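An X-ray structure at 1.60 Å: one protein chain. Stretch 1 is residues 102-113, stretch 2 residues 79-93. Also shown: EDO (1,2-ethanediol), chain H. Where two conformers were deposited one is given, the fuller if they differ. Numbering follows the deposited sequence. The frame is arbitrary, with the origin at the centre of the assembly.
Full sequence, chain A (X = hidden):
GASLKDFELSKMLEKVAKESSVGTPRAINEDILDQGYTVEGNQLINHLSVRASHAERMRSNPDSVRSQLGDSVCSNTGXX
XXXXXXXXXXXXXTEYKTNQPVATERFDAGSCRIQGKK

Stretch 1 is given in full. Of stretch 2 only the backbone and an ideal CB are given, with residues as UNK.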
# COMPACT_ATOMS: atom_id res chain seq x y z
N VAL A 102 2.70 -8.89 -8.79
CA VAL A 102 4.11 -8.88 -8.63
C VAL A 102 4.42 -9.11 -7.18
O VAL A 102 5.17 -10.03 -6.85
CB VAL A 102 4.74 -7.52 -9.10
CG1 VAL A 102 6.23 -7.47 -8.81
CG2 VAL A 102 4.45 -7.32 -10.63
N ALA A 103 3.88 -8.26 -6.32
CA ALA A 103 4.08 -8.40 -4.89
C ALA A 103 2.93 -7.77 -4.14
O ALA A 103 2.37 -6.80 -4.58
CB ALA A 103 5.39 -7.76 -4.44
N THR A 104 2.61 -8.31 -2.98
CA THR A 104 1.59 -7.75 -2.11
C THR A 104 2.15 -7.78 -0.69
O THR A 104 2.43 -8.86 -0.15
CB THR A 104 0.23 -8.46 -2.22
OG1 THR A 104 -0.12 -8.63 -3.60
CG2 THR A 104 -0.87 -7.60 -1.56
N GLU A 105 2.28 -6.62 -0.08
CA GLU A 105 2.95 -6.53 1.24
C GLU A 105 2.05 -5.73 2.19
O GLU A 105 1.70 -4.57 1.92
CB GLU A 105 4.33 -5.85 1.10
CG GLU A 105 5.33 -6.69 0.31
CD GLU A 105 5.59 -8.12 0.87
OE1 GLU A 105 5.46 -8.32 2.09
OE2 GLU A 105 6.00 -9.03 0.10
N ARG A 106 1.66 -6.38 3.30
CA ARG A 106 0.82 -5.78 4.32
C ARG A 106 1.59 -5.54 5.60
O ARG A 106 2.41 -6.38 6.05
CB ARG A 106 -0.34 -6.69 4.66
CG ARG A 106 -1.20 -6.97 3.45
CD ARG A 106 -2.41 -7.86 3.74
NE ARG A 106 -3.18 -7.96 2.50
CZ ARG A 106 -2.91 -8.76 1.46
NH1 ARG A 106 -1.88 -9.57 1.47
NH2 ARG A 106 -3.65 -8.69 0.35
N PHE A 107 1.23 -4.43 6.25
CA PHE A 107 1.87 -4.01 7.48
C PHE A 107 0.83 -3.57 8.49
O PHE A 107 -0.04 -2.77 8.15
CB PHE A 107 2.83 -2.83 7.25
CG PHE A 107 3.90 -3.13 6.23
CD1 PHE A 107 3.64 -2.95 4.83
CD2 PHE A 107 5.12 -3.67 6.62
CE1 PHE A 107 4.62 -3.27 3.89
CE2 PHE A 107 6.12 -4.00 5.64
CZ PHE A 107 5.86 -3.81 4.29
N ASP A 108 0.97 -4.02 9.75
CA ASP A 108 0.13 -3.54 10.87
C ASP A 108 1.05 -3.01 11.97
O ASP A 108 2.28 -2.97 11.78
CB ASP A 108 -0.91 -4.58 11.34
CG ASP A 108 -0.30 -5.84 12.01
OD1 ASP A 108 0.91 -5.95 12.20
OD2 ASP A 108 -1.12 -6.74 12.32
N ALA A 109 0.47 -2.55 13.07
CA ALA A 109 1.26 -2.08 14.21
C ALA A 109 2.34 -3.10 14.62
O ALA A 109 3.49 -2.70 14.84
CB ALA A 109 0.36 -1.69 15.44
N GLY A 110 1.96 -4.38 14.66
CA GLY A 110 2.87 -5.49 14.96
C GLY A 110 4.08 -5.52 14.04
O GLY A 110 5.25 -5.67 14.50
N SER A 111 3.84 -5.37 12.74
CA SER A 111 4.92 -5.32 11.74
C SER A 111 5.97 -4.26 12.07
O SER A 111 7.17 -4.49 11.98
CB SER A 111 4.38 -5.02 10.33
OG SER A 111 3.32 -5.88 9.97
N CYS A 112 5.50 -3.10 12.52
CA CYS A 112 6.40 -1.98 12.79
C CYS A 112 7.26 -2.17 14.03
O CYS A 112 8.42 -1.72 14.06
CB CYS A 112 5.63 -0.65 12.73
SG CYS A 112 5.07 -0.36 11.07
N ARG A 113 6.73 -2.90 15.00
CA ARG A 113 7.50 -3.26 16.20
C ARG A 113 8.59 -4.25 15.84
O ARG A 113 9.72 -4.09 16.27
CB ARG A 113 6.62 -3.91 17.26
CG ARG A 113 5.61 -2.99 17.84
CD ARG A 113 5.21 -3.57 19.15
NE ARG A 113 4.10 -4.48 18.95
CZ ARG A 113 4.17 -5.80 18.85
NH1 ARG A 113 5.32 -6.49 18.94
NH2 ARG A 113 3.01 -6.42 18.67
N UNK A 79 1.05 7.36 8.50
CA UNK A 79 0.72 5.93 8.48
C UNK A 79 0.74 5.33 9.86
O UNK A 79 -0.12 4.49 10.17
CB UNK A 79 1.69 5.17 7.58
N UNK A 80 1.69 5.75 10.71
CA UNK A 80 1.79 5.25 12.07
C UNK A 80 0.48 5.55 12.84
O UNK A 80 0.03 4.73 13.62
CB UNK A 80 2.99 5.87 12.78
N UNK A 81 -0.12 6.72 12.59
CA UNK A 81 -1.40 7.08 13.21
C UNK A 81 -2.51 6.11 12.81
O UNK A 81 -3.40 5.82 13.61
CB UNK A 81 -1.79 8.51 12.82
N UNK A 82 -2.49 5.68 11.54
CA UNK A 82 -3.48 4.73 11.07
C UNK A 82 -3.28 3.34 11.70
O UNK A 82 -4.23 2.71 12.16
CB UNK A 82 -3.42 4.63 9.54
N UNK A 83 -2.04 2.89 11.69
CA UNK A 83 -1.69 1.60 12.29
C UNK A 83 -2.02 1.62 13.79
O UNK A 83 -2.52 0.62 14.31
CB UNK A 83 -0.21 1.28 12.07
N UNK A 84 -1.85 2.78 14.44
CA UNK A 84 -2.18 2.95 15.85
C UNK A 84 -3.69 2.88 16.16
O UNK A 84 -4.10 2.81 17.30
CB UNK A 84 -1.63 4.29 16.33
N UNK A 85 -4.52 2.90 15.12
CA UNK A 85 -5.97 2.80 15.21
C UNK A 85 -6.52 1.48 14.67
O UNK A 85 -7.75 1.32 14.61
CB UNK A 85 -6.61 3.97 14.45
N UNK A 86 -5.62 0.53 14.32
CA UNK A 86 -6.02 -0.81 13.92
C UNK A 86 -5.99 -1.01 12.43
O UNK A 86 -6.43 -2.06 11.98
CB UNK A 86 -7.42 -1.12 14.44
N UNK A 87 -5.45 -0.04 11.68
CA UNK A 87 -5.41 -0.18 10.19
C UNK A 87 -4.23 -1.07 9.74
O UNK A 87 -3.31 -1.34 10.51
CB UNK A 87 -5.29 1.20 9.53
N UNK A 88 -4.35 -1.54 8.50
CA UNK A 88 -3.29 -2.24 7.81
C UNK A 88 -2.96 -1.40 6.59
O UNK A 88 -3.89 -0.91 5.90
CB UNK A 88 -3.69 -3.67 7.44
N UNK A 89 -1.67 -1.17 6.37
CA UNK A 89 -1.16 -0.55 5.14
C UNK A 89 -0.80 -1.70 4.20
O UNK A 89 0.01 -2.55 4.53
CB UNK A 89 0.04 0.36 5.41
N UNK A 90 -1.36 -1.68 3.00
CA UNK A 90 -1.13 -2.71 2.01
C UNK A 90 -0.56 -2.09 0.74
O UNK A 90 -1.13 -1.13 0.23
CB UNK A 90 -2.42 -3.47 1.71
N UNK A 91 0.52 -2.67 0.22
CA UNK A 91 1.08 -2.30 -1.08
C UNK A 91 0.77 -3.41 -2.02
O UNK A 91 1.18 -4.56 -1.81
CB UNK A 91 2.59 -2.04 -1.02
N UNK A 92 0.05 -3.09 -3.10
CA UNK A 92 -0.30 -4.04 -4.15
C UNK A 92 0.37 -3.61 -5.44
O UNK A 92 -0.02 -2.63 -6.07
CB UNK A 92 -1.82 -4.14 -4.33
N UNK A 93 1.40 -4.36 -5.81
CA UNK A 93 2.14 -4.13 -7.08
C UNK A 93 1.68 -5.13 -8.10
O UNK A 93 1.62 -6.35 -7.82
CB UNK A 93 3.65 -4.24 -6.88
C1 EDO H . 6.38 -8.68 10.43
O1 EDO H . 6.46 -7.73 9.36
C2 EDO H . 5.10 -9.46 10.33
O2 EDO H . 3.98 -8.57 10.48

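Positions 79, 81 and 82 lie on a helix, and no ideal CB there has an atom of stretch 1 within 5.5 Å, so many helix-compatible residues would serve. They are Tyr 79, Gln 81 and Leu 82. Position 80, on the same helix, is equally free near its CB, but a long side chain could reach stretch 1. Arg 80 does, bringing NH1 to 4.4 Å from Cys 112 CB.

Position 83 points toward stretch 1; its ideal CB lies 4.0 Å from Ala 109 N, with the sulfur of Cys 112 further along. A medium-sized apolar side chain would suit, such as leucine or methionine. It is Leu 83, whose CD2 packs 3.7 Å from Cys 112 SG and 3.6 Å from Asp 108 O.

Positions 84 and 85 follow in a type I turn with no neighbour from stretch 1 near their ideal CB atoms, so small or polar residues fit. They are Ala 84 and Arg 85. At 86, phi is 101° and a CB would jam against the preceding carbonyl, which calls for glycine: Gly 86. Position 87 points away and leaves the choice open; Ala 87 O accepts from a water that Ala 109 N donates to.

From 88 the chain runs as a strand antiparallel to stretch 1. Position 88 points sideways, its ideal CB 4.9 Å from Asp 108 CB, so a beta-branched apolar residue would be apt. Ile 88 places CG2 3.8 Å from Arg 106 CB.

Position 89 shares a face with Phe 107, and apolar residues of several shapes would do. The end of Leu 89 leads away, while its backbone forms both hydrogen bonds of the pair, Leu 89 N to Phe 107 O (2.9 Å) and Phe 107 N to Leu 89 O (2.8 Å).

Position 90 lies beside the aliphatic part of Arg 106; threonine or valine would suit. Thr 90 sets CG2 over one face of the Arg 106 guanidinium and 4.0 Å from Thr 104 CG2.

Position 91 returns to the face of Phe 107 and Glu 105, favouring an aromatic or large aliphatic residue. Tyr 91 brings CD2 4.1 Å from Phe 107 CE1.

Position 92 sits beside Thr 104, where a small polar residue fits. Ser 92 OG is 2.9 Å from a water that lies 2.7 Å from Thr 104 OG1.

Position 93 faces Val 102 and Ala 103, whose small side chains leave room for a large apolar one. Phe 93 packs CB 4.0 Å from Val 102 CB and CD1 4.3 Å from Ala 103 CB.

Stretch 2, residues 79-93: YRQLLARGAILTYSF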
# COMPACT_ATOMS: atom_id res chain seq x y z
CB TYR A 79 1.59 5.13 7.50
CG TYR A 79 1.40 5.44 6.03
CD1 TYR A 79 0.27 6.14 5.55
CD2 TYR A 79 2.35 5.03 5.09
CE1 TYR A 79 0.10 6.42 4.19
CE2 TYR A 79 2.16 5.29 3.68
CZ TYR A 79 1.03 6.01 3.27
OH TYR A 79 0.80 6.31 1.95
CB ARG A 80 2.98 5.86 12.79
CG ARG A 80 4.34 5.27 12.38
CD ARG A 80 5.45 5.99 13.19
NE ARG A 80 5.52 5.57 14.60
CZ ARG A 80 6.00 4.40 15.07
NH1 ARG A 80 6.43 3.43 14.25
NH2 ARG A 80 6.01 4.19 16.39
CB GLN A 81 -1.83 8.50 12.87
CG GLN A 81 -0.94 9.53 13.45
CD GLN A 81 -1.16 10.93 12.90
OE1 GLN A 81 -2.03 11.17 12.07
NE2 GLN A 81 -0.34 11.86 13.37
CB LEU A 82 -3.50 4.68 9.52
CG LEU A 82 -3.74 6.03 8.83
CD1 LEU A 82 -3.78 5.78 7.32
CD2 LEU A 82 -5.02 6.73 9.30
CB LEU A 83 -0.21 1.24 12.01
CG LEU A 83 0.02 0.48 10.70
CD1 LEU A 83 -0.69 1.09 9.52
CD2 LEU A 83 1.51 0.33 10.43
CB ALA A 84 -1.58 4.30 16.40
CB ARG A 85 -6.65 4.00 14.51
CG ARG A 85 -6.38 5.32 15.27
CD ARG A 85 -6.74 6.56 14.39
NE ARG A 85 -6.67 7.77 15.21
CZ ARG A 85 -5.56 8.38 15.64
NH1 ARG A 85 -4.35 7.89 15.32
NH2 ARG A 85 -5.64 9.48 16.41
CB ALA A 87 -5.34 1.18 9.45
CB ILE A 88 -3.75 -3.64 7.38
CG1 ILE A 88 -3.91 -4.53 8.60
CG2 ILE A 88 -2.75 -4.29 6.37
CD1 ILE A 88 -4.73 -5.83 8.30
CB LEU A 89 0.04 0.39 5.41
CG LEU A 89 -0.25 1.88 5.25
CD1 LEU A 89 -0.71 2.27 3.80
CD2 LEU A 89 -1.27 2.25 6.37
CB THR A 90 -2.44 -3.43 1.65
OG1 THR A 90 -2.91 -4.05 2.85
CG2 THR A 90 -2.23 -4.50 0.52
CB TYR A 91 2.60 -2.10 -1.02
CG TYR A 91 2.88 -0.86 -0.32
CD1 TYR A 91 2.89 0.35 -1.03
CD2 TYR A 91 3.00 -0.83 1.05
CE1 TYR A 91 3.04 1.56 -0.40
CE2 TYR A 91 3.18 0.38 1.71
CZ TYR A 91 3.21 1.58 0.97
OH TYR A 91 3.40 2.79 1.58
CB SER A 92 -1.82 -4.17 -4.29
OG SER A 92 -2.17 -4.96 -5.41
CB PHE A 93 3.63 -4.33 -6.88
CG PHE A 93 4.29 -3.33 -5.98
CD1 PHE A 93 4.35 -3.55 -4.59
CD2 PHE A 93 4.92 -2.18 -6.50
CE1 PHE A 93 4.98 -2.62 -3.75
CE2 PHE A 93 5.54 -1.26 -5.65
CZ PHE A 93 5.56 -1.48 -4.30
O HOH W 1 -2.46 -1.85 13.07
O HOH W 2 -0.43 -7.22 -5.83
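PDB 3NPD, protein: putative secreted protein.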